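Local coordinates for tripartite terminase subunit 3 (Human herpesvirus 5, PDB 3N4P), which forms the large subunit of the herpesvirus terminase, probably part of the motor that moves viral DNA into capsids, and is represented here by its C-terminal nuclease domain, at residues Ala77-Val85 and Asp256-Thr265; Lys188-Phe199 and Leu226-Val235. One frame throughout, in Å; residues are numbered along the deposited sequence. Where two conformers were deposited one is given.

Contact 1: Ala77-Val85 and Asp256-Thr265; sequences ASGTGVAAV and DLIIAVIMAT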
loop_
_atom_site.group_PDB
_atom_site.type_symbol
_atom_site.label_atom_id
_atom_site.label_comp_id
_atom_site.label_asym_id
_atom_site.label_seq_id
_atom_site.Cartn_x
_atom_site.Cartn_y
_atom_site.Cartn_z
ATOM N N ALA B 77 4.035 -31.980 13.874
ATOM C CA ALA B 77 2.836 -31.126 13.798
ATOM C C ALA B 77 3.160 -29.799 13.070
ATOM O O ALA B 77 4.004 -29.792 12.163
ATOM C CB ALA B 77 2.220 -30.903 15.205
ATOM N N SER B 78 2.493 -28.700 13.446
ATOM C CA SER B 78 2.745 -27.374 12.857
ATOM C C SER B 78 3.991 -26.655 13.423
ATOM O O SER B 78 4.854 -27.273 14.057
ATOM C CB SER B 78 1.486 -26.479 12.935
ATOM O OG SER B 78 0.652 -26.777 14.062
ATOM N N GLY B 79 4.084 -25.357 13.188
ATOM C CA GLY B 79 5.184 -24.570 13.704
ATOM C C GLY B 79 4.733 -23.567 14.749
ATOM O O GLY B 79 3.742 -23.790 15.440
ATOM N N THR B 80 5.438 -22.439 14.806
ATOM C CA THR B 80 5.316 -21.404 15.835
ATOM C C THR B 80 5.054 -20.057 15.153
ATOM O O THR B 80 5.880 -19.619 14.414
ATOM C CB THR B 80 6.700 -21.337 16.614
ATOM O OG1 THR B 80 6.942 -22.568 17.355
ATOM C CG2 THR B 80 6.795 -20.102 17.548
ATOM N N GLY B 81 3.931 -19.399 15.424
ATOM C CA GLY B 81 3.580 -18.071 14.865
ATOM C C GLY B 81 4.195 -16.934 15.673
ATOM O O GLY B 81 4.164 -16.983 16.867
ATOM N N VAL B 82 4.832 -15.974 15.005
ATOM C CA VAL B 82 5.377 -14.725 15.560
ATOM C C VAL B 82 4.818 -13.547 14.695
ATOM O O VAL B 82 4.771 -13.640 13.476
ATOM C CB VAL B 82 6.928 -14.664 15.498
ATOM C CG1 VAL B 82 7.497 -13.608 16.457
ATOM C CG2 VAL B 82 7.543 -16.025 15.806
ATOM N N ALA B 83 4.378 -12.479 15.353
ATOM C CA ALA B 83 3.946 -11.269 14.700
ATOM C C ALA B 83 4.420 -10.062 15.479
ATOM O O ALA B 83 4.464 -10.040 16.725
ATOM C CB ALA B 83 2.405 -11.226 14.569
ATOM N N ALA B 84 4.703 -9.019 14.707
ATOM C CA ALA B 84 5.226 -7.776 15.221
ATOM C C ALA B 84 4.460 -6.648 14.553
ATOM O O ALA B 84 4.549 -6.496 13.315
ATOM C CB ALA B 84 6.730 -7.680 14.908
ATOM N N VAL B 85 3.736 -5.877 15.394
ATOM C CA VAL B 85 2.855 -4.765 15.024
ATOM C C VAL B 85 3.068 -3.459 15.823
ATOM O O VAL B 85 3.599 -3.476 16.939
ATOM C CB VAL B 85 1.367 -5.167 15.096
ATOM C CG1 VAL B 85 1.138 -6.582 14.505
ATOM C CG2 VAL B 85 0.948 -5.176 16.484
ATOM N N ASP B 256 -1.912 -20.760 12.870
ATOM C CA ASP B 256 -0.960 -20.258 13.834
ATOM C C ASP B 256 -0.460 -18.850 13.584
ATOM O O ASP B 256 -0.276 -18.117 14.514
ATOM C CB ASP B 256 0.226 -21.242 13.975
ATOM C CG ASP B 256 -0.237 -22.663 14.274
ATOM O OD1 ASP B 256 0.136 -23.191 15.341
ATOM O OD2 ASP B 256 -1.006 -23.241 13.455
ATOM N N LEU B 257 -0.175 -18.470 12.354
ATOM C CA LEU B 257 0.316 -17.108 12.126
ATOM C C LEU B 257 -0.843 -16.074 12.355
ATOM O O LEU B 257 -0.630 -14.981 12.880
ATOM C CB LEU B 257 0.827 -16.965 10.682
ATOM C CG LEU B 257 1.899 -15.974 10.233
ATOM C CD1 LEU B 257 1.697 -15.365 8.843
ATOM C CD2 LEU B 257 2.458 -14.954 11.246
ATOM N N ILE B 258 -2.027 -16.375 11.852
ATOM C CA ILE B 258 -3.105 -15.427 12.002
ATOM C C ILE B 258 -3.451 -15.106 13.480
ATOM O O ILE B 258 -3.617 -13.952 13.818
ATOM C CB ILE B 258 -4.343 -15.755 11.097
ATOM C CG1 ILE B 258 -5.437 -14.680 11.180
ATOM C CG2 ILE B 258 -5.022 -17.051 11.515
ATOM C CD1 ILE B 258 -5.055 -13.292 10.630
ATOM N N ILE B 259 -3.554 -16.109 14.341
ATOM C CA ILE B 259 -3.789 -15.868 15.768
ATOM C C ILE B 259 -2.691 -14.970 16.316
ATOM O O ILE B 259 -2.959 -14.077 17.145
ATOM C CB ILE B 259 -3.696 -17.167 16.584
ATOM C CG1 ILE B 259 -4.826 -18.158 16.259
ATOM C CG2 ILE B 259 -3.779 -16.877 18.148
ATOM C CD1 ILE B 259 -4.503 -19.517 16.986
ATOM N N ALA B 260 -1.435 -15.213 15.894
ATOM C CA ALA B 260 -0.388 -14.352 16.410
ATOM C C ALA B 260 -0.610 -12.890 16.038
ATOM O O ALA B 260 -0.354 -12.008 16.841
ATOM C CB ALA B 260 0.951 -14.814 15.991
ATOM N N VAL B 261 -1.087 -12.627 14.833
ATOM C CA VAL B 261 -1.386 -11.260 14.461
ATOM C C VAL B 261 -2.614 -10.770 15.274
ATOM O O VAL B 261 -2.628 -9.693 15.803
ATOM C CB VAL B 261 -1.697 -11.222 12.927
ATOM C CG1 VAL B 261 -2.346 -9.871 12.470
ATOM C CG2 VAL B 261 -0.424 -11.602 12.151
ATOM N N ILE B 262 -3.650 -11.574 15.359
ATOM C CA ILE B 262 -4.819 -11.190 16.129
ATOM C C ILE B 262 -4.417 -10.755 17.575
ATOM O O ILE B 262 -4.886 -9.756 18.070
ATOM C CB ILE B 262 -5.854 -12.337 16.091
ATOM C CG1 ILE B 262 -6.408 -12.462 14.672
ATOM C CG2 ILE B 262 -7.022 -12.102 17.076
ATOM C CD1 ILE B 262 -7.323 -13.605 14.440
ATOM N N MET B 263 -3.468 -11.452 18.189
ATOM C CA MET B 263 -3.136 -11.216 19.575
ATOM C C MET B 263 -2.166 -10.056 19.727
ATOM O O MET B 263 -2.331 -9.233 20.612
ATOM C CB MET B 263 -2.589 -12.478 20.223
ATOM C CG MET B 263 -3.539 -13.603 20.280
ATOM S SD MET B 263 -5.146 -13.202 21.140
ATOM C CE MET B 263 -5.977 -14.683 20.573
ATOM N N ALA B 264 -1.176 -9.954 18.863
ATOM C CA ALA B 264 -0.335 -8.769 18.952
ATOM C C ALA B 264 -1.207 -7.516 18.813
ATOM O O ALA B 264 -1.024 -6.556 19.564
ATOM C CB ALA B 264 0.793 -8.793 17.910
ATOM N N THR B 265 -2.139 -7.511 17.868
ATOM C CA THR B 265 -2.982 -6.323 17.661
ATOM C C THR B 265 -3.845 -6.037 18.890
ATOM O O THR B 265 -3.900 -4.907 19.358
ATOM C CB THR B 265 -3.819 -6.421 16.346
ATOM O OG1 THR B 265 -4.707 -7.552 16.391
ATOM C CG2 THR B 265 -2.889 -6.623 15.163
#
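The carboxylate of Asp256, at the first turn of its helix, meets the loop that leads into strand 80-88: OD1 lies 3.7 Å from Gly79 O and 3.8 Å from Ser78 OG. No hydrogen bond joins the two segments here, whereas OD2 is hydrogen-bonded to a residue flanking one of them. The setting is the RNase H-like nuclease fold, in which a helix covers one face of the central sheet and carries, at its first turn, an acid predicted to be catalytic. That acid is Asp256, and a chi1 of -53° directs its carboxylate to the Ser78-Gly79 loop.

Beyond this polar end the contact is apolar, and small residues let the backbones draw close. Helix and strand run in roughly the same direction, with axes 35° apart and 6.6 Å at closest approach. Gly81 fits where the first turn comes nearest, its CA 3.9 Å from Asp256 O, because the lack of a CB leaves room for that carbonyl oxygen. Ala260 lays its methyl on the Gly81 carbonyl carbon, while Leu257 reaches with CD2 to the carbonyl oxygen of Val82. Ala83 then faces the helix and touches both the carbonyl oxygen of Ala260 and, at 3.7 Å from CB, Val261 CG2. The other surfaces of this strand and helix are taken up too: Val82 and Ala84 pack on strand 62-67, and Ile262 on helix 187-200.

Where helix and strand diverge, a larger residue bridges the growing gap. Val85 sends CG2 to Ala264 CB at 3.9 Å, and its side chain lies roughly perpendicular to that of Thr265. With chi1 at 61°, the Thr265 hydroxyl turns toward its own helix and the methyl points at the strand, CG2 lying 4.1 Å from Val85 CG1.

Contact 2: Lys188-Phe199 and Leu226-Val235; sequences KALAVEQFISRF and LEQIQNLHRV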
loop_
_atom_site.group_PDB
_atom_site.type_symbol
_atom_site.label_atom_id
_atom_site.label_comp_id
_atom_site.label_asym_id
_atom_site.label_seq_id
_atom_site.Cartn_x
_atom_site.Cartn_y
_atom_site.Cartn_z
ATOM N N LYS B 188 -9.326 -14.795 23.852
ATOM C CA LYS B 188 -9.314 -15.162 22.438
ATOM C C LYS B 188 -10.614 -14.756 21.682
ATOM O O LYS B 188 -10.583 -14.316 20.528
ATOM C CB LYS B 188 -9.090 -16.662 22.294
ATOM C CG LYS B 188 -8.511 -17.004 20.976
ATOM C CD LYS B 188 -9.039 -18.316 20.417
ATOM C CE LYS B 188 -7.921 -18.985 19.552
ATOM N NZ LYS B 188 -8.444 -19.465 18.214
ATOM N N ALA B 189 -11.757 -14.901 22.314
ATOM C CA ALA B 189 -12.980 -14.535 21.582
ATOM C C ALA B 189 -13.002 -13.015 21.328
ATOM O O ALA B 189 -13.138 -12.588 20.209
ATOM C CB ALA B 189 -14.177 -15.008 22.278
ATOM N N LEU B 190 -12.770 -12.202 22.358
ATOM C CA LEU B 190 -12.730 -10.730 22.168
ATOM C C LEU B 190 -11.742 -10.308 21.059
ATOM O O LEU B 190 -12.071 -9.504 20.154
ATOM C CB LEU B 190 -12.345 -10.028 23.476
ATOM C CG LEU B 190 -13.144 -10.357 24.725
ATOM C CD1 LEU B 190 -12.793 -9.425 25.904
ATOM C CD2 LEU B 190 -14.639 -10.329 24.413
ATOM N N ALA B 191 -10.530 -10.853 21.162
ATOM C CA ALA B 191 -9.481 -10.632 20.167
ATOM C C ALA B 191 -9.890 -11.025 18.743
ATOM O O ALA B 191 -9.816 -10.207 17.842
ATOM C CB ALA B 191 -8.071 -11.298 20.617
ATOM N N VAL B 192 -10.424 -12.225 18.556
ATOM C CA VAL B 192 -10.853 -12.651 17.225
ATOM C C VAL B 192 -11.915 -11.699 16.686
ATOM O O VAL B 192 -11.778 -11.107 15.583
ATOM C CB VAL B 192 -11.296 -14.136 17.257
ATOM C CG1 VAL B 192 -12.213 -14.475 16.093
ATOM C CG2 VAL B 192 -10.045 -15.017 17.214
ATOM N N GLU B 193 -12.967 -11.524 17.479
ATOM C CA GLU B 193 -14.056 -10.654 17.104
ATOM C C GLU B 193 -13.618 -9.204 16.859
ATOM O O GLU B 193 -14.092 -8.579 15.936
ATOM C CB GLU B 193 -15.147 -10.746 18.163
ATOM C CG GLU B 193 -16.272 -9.837 17.919
ATOM C CD GLU B 193 -17.358 -10.408 16.993
ATOM O OE1 GLU B 193 -17.420 -10.010 15.791
ATOM O OE2 GLU B 193 -18.150 -11.247 17.486
ATOM N N GLN B 194 -12.751 -8.657 17.693
ATOM C CA GLN B 194 -12.160 -7.335 17.419
ATOM C C GLN B 194 -11.309 -7.264 16.099
ATOM O O GLN B 194 -11.375 -6.290 15.342
ATOM C CB GLN B 194 -11.270 -6.854 18.606
ATOM C CG GLN B 194 -10.607 -5.498 18.266
ATOM C CD GLN B 194 -9.442 -5.090 19.132
ATOM O OE1 GLN B 194 -8.277 -5.517 18.924
ATOM N NE2 GLN B 194 -9.730 -4.216 20.081
ATOM N N PHE B 195 -10.485 -8.279 15.847
ATOM C CA PHE B 195 -9.752 -8.333 14.565
ATOM C C PHE B 195 -10.682 -8.284 13.326
ATOM O O PHE B 195 -10.545 -7.429 12.420
ATOM C CB PHE B 195 -8.934 -9.597 14.490
ATOM C CG PHE B 195 -8.116 -9.667 13.269
ATOM C CD1 PHE B 195 -6.939 -8.941 13.186
ATOM C CD2 PHE B 195 -8.546 -10.396 12.175
ATOM C CE1 PHE B 195 -6.182 -8.978 12.031
ATOM C CE2 PHE B 195 -7.738 -10.446 11.023
ATOM C CZ PHE B 195 -6.587 -9.724 10.974
ATOM N N ILE B 196 -11.648 -9.194 13.308
ATOM C CA ILE B 196 -12.484 -9.328 12.164
ATOM C C ILE B 196 -13.069 -7.950 11.884
ATOM O O ILE B 196 -13.117 -7.505 10.729
ATOM C CB ILE B 196 -13.546 -10.420 12.407
ATOM C CG1 ILE B 196 -12.887 -11.802 12.302
ATOM C CG2 ILE B 196 -14.811 -10.282 11.463
ATOM C CD1 ILE B 196 -13.776 -12.906 12.905
ATOM N N SER B 197 -13.492 -7.251 12.939
ATOM C CA SER B 197 -14.167 -5.982 12.735
ATOM C C SER B 197 -13.181 -4.920 12.253
ATOM O O SER B 197 -13.504 -4.176 11.326
ATOM C CB SER B 197 -14.912 -5.537 14.003
ATOM O OG SER B 197 -15.205 -4.164 13.910
ATOM N N ARG B 198 -11.999 -4.839 12.875
ATOM C CA ARG B 198 -10.941 -3.931 12.395
ATOM C C ARG B 198 -10.460 -4.157 10.978
ATOM O O ARG B 198 -10.210 -3.188 10.248
ATOM C CB ARG B 198 -9.691 -3.912 13.330
ATOM C CG ARG B 198 -10.002 -3.087 14.585
ATOM C CD ARG B 198 -8.921 -3.262 15.657
ATOM N NE ARG B 198 -8.981 -2.179 16.648
ATOM C CZ ARG B 198 -8.079 -2.008 17.633
ATOM N NH1 ARG B 198 -7.074 -2.836 17.750
ATOM N NH2 ARG B 198 -8.164 -0.995 18.493
ATOM N N PHE B 199 -10.264 -5.420 10.612
ATOM C CA PHE B 199 -9.815 -5.794 9.276
ATOM C C PHE B 199 -10.857 -5.332 8.263
ATOM O O PHE B 199 -10.540 -4.586 7.339
ATOM C CB PHE B 199 -9.648 -7.306 9.202
ATOM C CG PHE B 199 -8.912 -7.749 8.029
ATOM C CD1 PHE B 199 -7.512 -7.821 8.056
ATOM C CD2 PHE B 199 -9.578 -8.112 6.885
ATOM C CE1 PHE B 199 -6.825 -8.236 6.946
ATOM C CE2 PHE B 199 -8.859 -8.528 5.744
ATOM C CZ PHE B 199 -7.494 -8.581 5.781
ATOM N N LEU B 226 -2.982 -14.037 4.134
ATOM C CA LEU B 226 -4.336 -14.044 3.590
ATOM C C LEU B 226 -4.977 -15.437 3.466
ATOM O O LEU B 226 -6.205 -15.597 3.665
ATOM C CB LEU B 226 -4.349 -13.435 2.229
ATOM C CG LEU B 226 -4.923 -12.047 1.894
ATOM C CD1 LEU B 226 -6.082 -11.539 2.856
ATOM C CD2 LEU B 226 -3.885 -10.965 1.656
ATOM N N GLU B 227 -4.191 -16.453 3.098
ATOM C CA GLU B 227 -4.717 -17.819 3.059
ATOM C C GLU B 227 -5.306 -18.231 4.416
ATOM O O GLU B 227 -6.372 -18.850 4.493
ATOM C CB GLU B 227 -3.655 -18.855 2.569
ATOM C CG GLU B 227 -3.654 -19.043 1.054
ATOM C CD GLU B 227 -2.215 -19.156 0.380
ATOM O OE1 GLU B 227 -2.068 -18.733 -0.808
ATOM O OE2 GLU B 227 -1.238 -19.664 0.988
ATOM N N GLN B 228 -4.601 -17.866 5.473
ATOM C CA GLN B 228 -5.097 -18.092 6.837
ATOM C C GLN B 228 -6.308 -17.235 7.224
ATOM O O GLN B 228 -7.196 -17.705 7.916
ATOM C CB GLN B 228 -3.962 -17.960 7.836
ATOM C CG GLN B 228 -2.898 -19.040 7.582
ATOM C CD GLN B 228 -1.836 -19.167 8.724
ATOM O OE1 GLN B 228 -2.053 -18.734 9.872
ATOM N NE2 GLN B 228 -0.697 -19.794 8.406
ATOM N N ILE B 229 -6.363 -16.005 6.738
ATOM C CA ILE B 229 -7.432 -15.083 7.124
ATOM C C ILE B 229 -8.731 -15.633 6.589
ATOM O O ILE B 229 -9.748 -15.498 7.226
ATOM C CB ILE B 229 -7.163 -13.626 6.632
ATOM C CG1 ILE B 229 -6.132 -12.984 7.542
ATOM C CG2 ILE B 229 -8.445 -12.788 6.546
ATOM C CD1 ILE B 229 -5.410 -11.802 6.989
ATOM N N GLN B 230 -8.666 -16.315 5.446
ATOM C CA GLN B 230 -9.829 -16.967 4.844
ATOM C C GLN B 230 -10.327 -18.121 5.698
ATOM O O GLN B 230 -11.474 -18.498 5.605
ATOM C CB GLN B 230 -9.447 -17.502 3.463
ATOM C CG GLN B 230 -10.603 -17.585 2.543
ATOM C CD GLN B 230 -10.350 -16.859 1.230
ATOM O OE1 GLN B 230 -9.317 -17.056 0.559
ATOM N NE2 GLN B 230 -11.293 -16.003 0.860
ATOM N N ASN B 231 -9.442 -18.707 6.502
ATOM C CA ASN B 231 -9.801 -19.886 7.288
ATOM C C ASN B 231 -10.376 -19.554 8.658
ATOM O O ASN B 231 -10.661 -20.456 9.444
ATOM C CB ASN B 231 -8.588 -20.815 7.449
ATOM C CG ASN B 231 -8.275 -21.581 6.173
ATOM O OD1 ASN B 231 -9.192 -22.073 5.500
ATOM N ND2 ASN B 231 -6.991 -21.651 5.811
ATOM N N LEU B 232 -10.544 -18.264 8.921
ATOM C CA LEU B 232 -10.953 -17.759 10.215
ATOM C C LEU B 232 -12.453 -17.972 10.525
ATOM O O LEU B 232 -13.302 -17.631 9.700
ATOM C CB LEU B 232 -10.675 -16.268 10.222
ATOM C CG LEU B 232 -9.790 -15.702 11.319
ATOM C CD1 LEU B 232 -10.174 -14.233 11.573
ATOM C CD2 LEU B 232 -9.834 -16.567 12.598
ATOM N N HIS B 233 -12.760 -18.534 11.698
ATOM C CA HIS B 233 -14.151 -18.646 12.201
ATOM C C HIS B 233 -14.237 -17.960 13.556
ATOM O O HIS B 233 -13.229 -17.451 14.043
ATOM C CB HIS B 233 -14.593 -20.112 12.315
ATOM C CG HIS B 233 -13.601 -20.996 13.008
ATOM N ND1 HIS B 233 -13.835 -21.554 14.248
ATOM C CD2 HIS B 233 -12.370 -21.421 12.629
ATOM C CE1 HIS B 233 -12.794 -22.287 14.600
ATOM N NE2 HIS B 233 -11.888 -22.218 13.638
ATOM N N ARG B 234 -15.420 -17.948 14.169
ATOM C CA ARG B 234 -15.620 -17.246 15.455
ATOM C C ARG B 234 -15.272 -17.889 16.811
ATOM O O ARG B 234 -14.748 -17.190 17.703
ATOM C CB ARG B 234 -17.004 -16.640 15.502
ATOM C CG ARG B 234 -17.077 -15.251 14.929
ATOM C CD ARG B 234 -18.475 -15.006 14.484
ATOM N NE ARG B 234 -19.088 -13.876 15.167
ATOM C CZ ARG B 234 -19.653 -12.845 14.545
ATOM N NH1 ARG B 234 -19.686 -12.806 13.213
ATOM N NH2 ARG B 234 -20.213 -11.861 15.254
ATOM N N VAL B 235 -15.549 -19.184 16.984
ATOM C CA VAL B 235 -15.316 -19.905 18.276
ATOM C C VAL B 235 -16.544 -19.882 19.183
ATOM O O VAL B 235 -17.687 -20.004 18.717
ATOM C CB VAL B 235 -14.042 -19.413 19.090
ATOM C CG1 VAL B 235 -13.798 -20.280 20.314
ATOM C CG2 VAL B 235 -12.771 -19.412 18.237
#
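Leu232 fills the apolar centre, its CD1 resting 3.7 Å from Ile196 CG1 and 4.2 Å from Phe195 CD2. Ile196 and Leu232 lie alongside each other with their side chains running in opposing senses, and Leu232 CD1 touches both CG1 and CD1 of Ile196. A type I turn from Ile229 to Leu232 redirects the chain, and both residues face helix 187-200. Toward the far end of that helix, Phe199 and Ile229 extend from opposite directions until CE1 of the ring meets Ile229 CD1 at 3.8 Å. Leu226 CD1 comes obliquely to CZ of the same ring, at 4.4 Å, and Phe43 of helix 37-45 adds an edge-to-face ring contact.

Farther out, Val192 lays CG1 against the backbone, 3.8 Å from His233 O. At the outer, polar edge Glu193 bends at chi2 (86°) and forms a salt bridge with Arg234, OE2 to NH2 at 3.1 Å. The carboxylate and guanidinium planes stand 80° apart, with OE1 over one guanidinium face, so the two groups are not side by side in a common plane. Charged ends suit this solvent-facing border.

The whole is helix 187-200 packed against segment 226-235, a helical turn and the extended chain after it, on the periphery of the RNase H-like nuclease domain; segment 188-199 belongs to the region required for UL56 interaction and DNA packaging.

Overall arrangement
Contact 1 lies near the middle of the domain and contact 2 farther out, their centres 12 Å apart. Helix 256-267 joins them, with one side on strand 80-88 and the other toward contact 2. Gln228 OE1 probably accepts a hydrogen bond from Ile258 N at 3.1 Å, near the start of this helix, while Met263 CE packs on Lys188 CG at 3.5 Å. Contact 1 contributes Asp256, whose side chain is about 5 Å from that of Asp68 and about 7 Å from a magnesium ion; Asp68 and Glu139 form a magnesium site. From contact 2, the Lys188 side chain lies about 8 Å from the side chains of both Asp68 and Glu139.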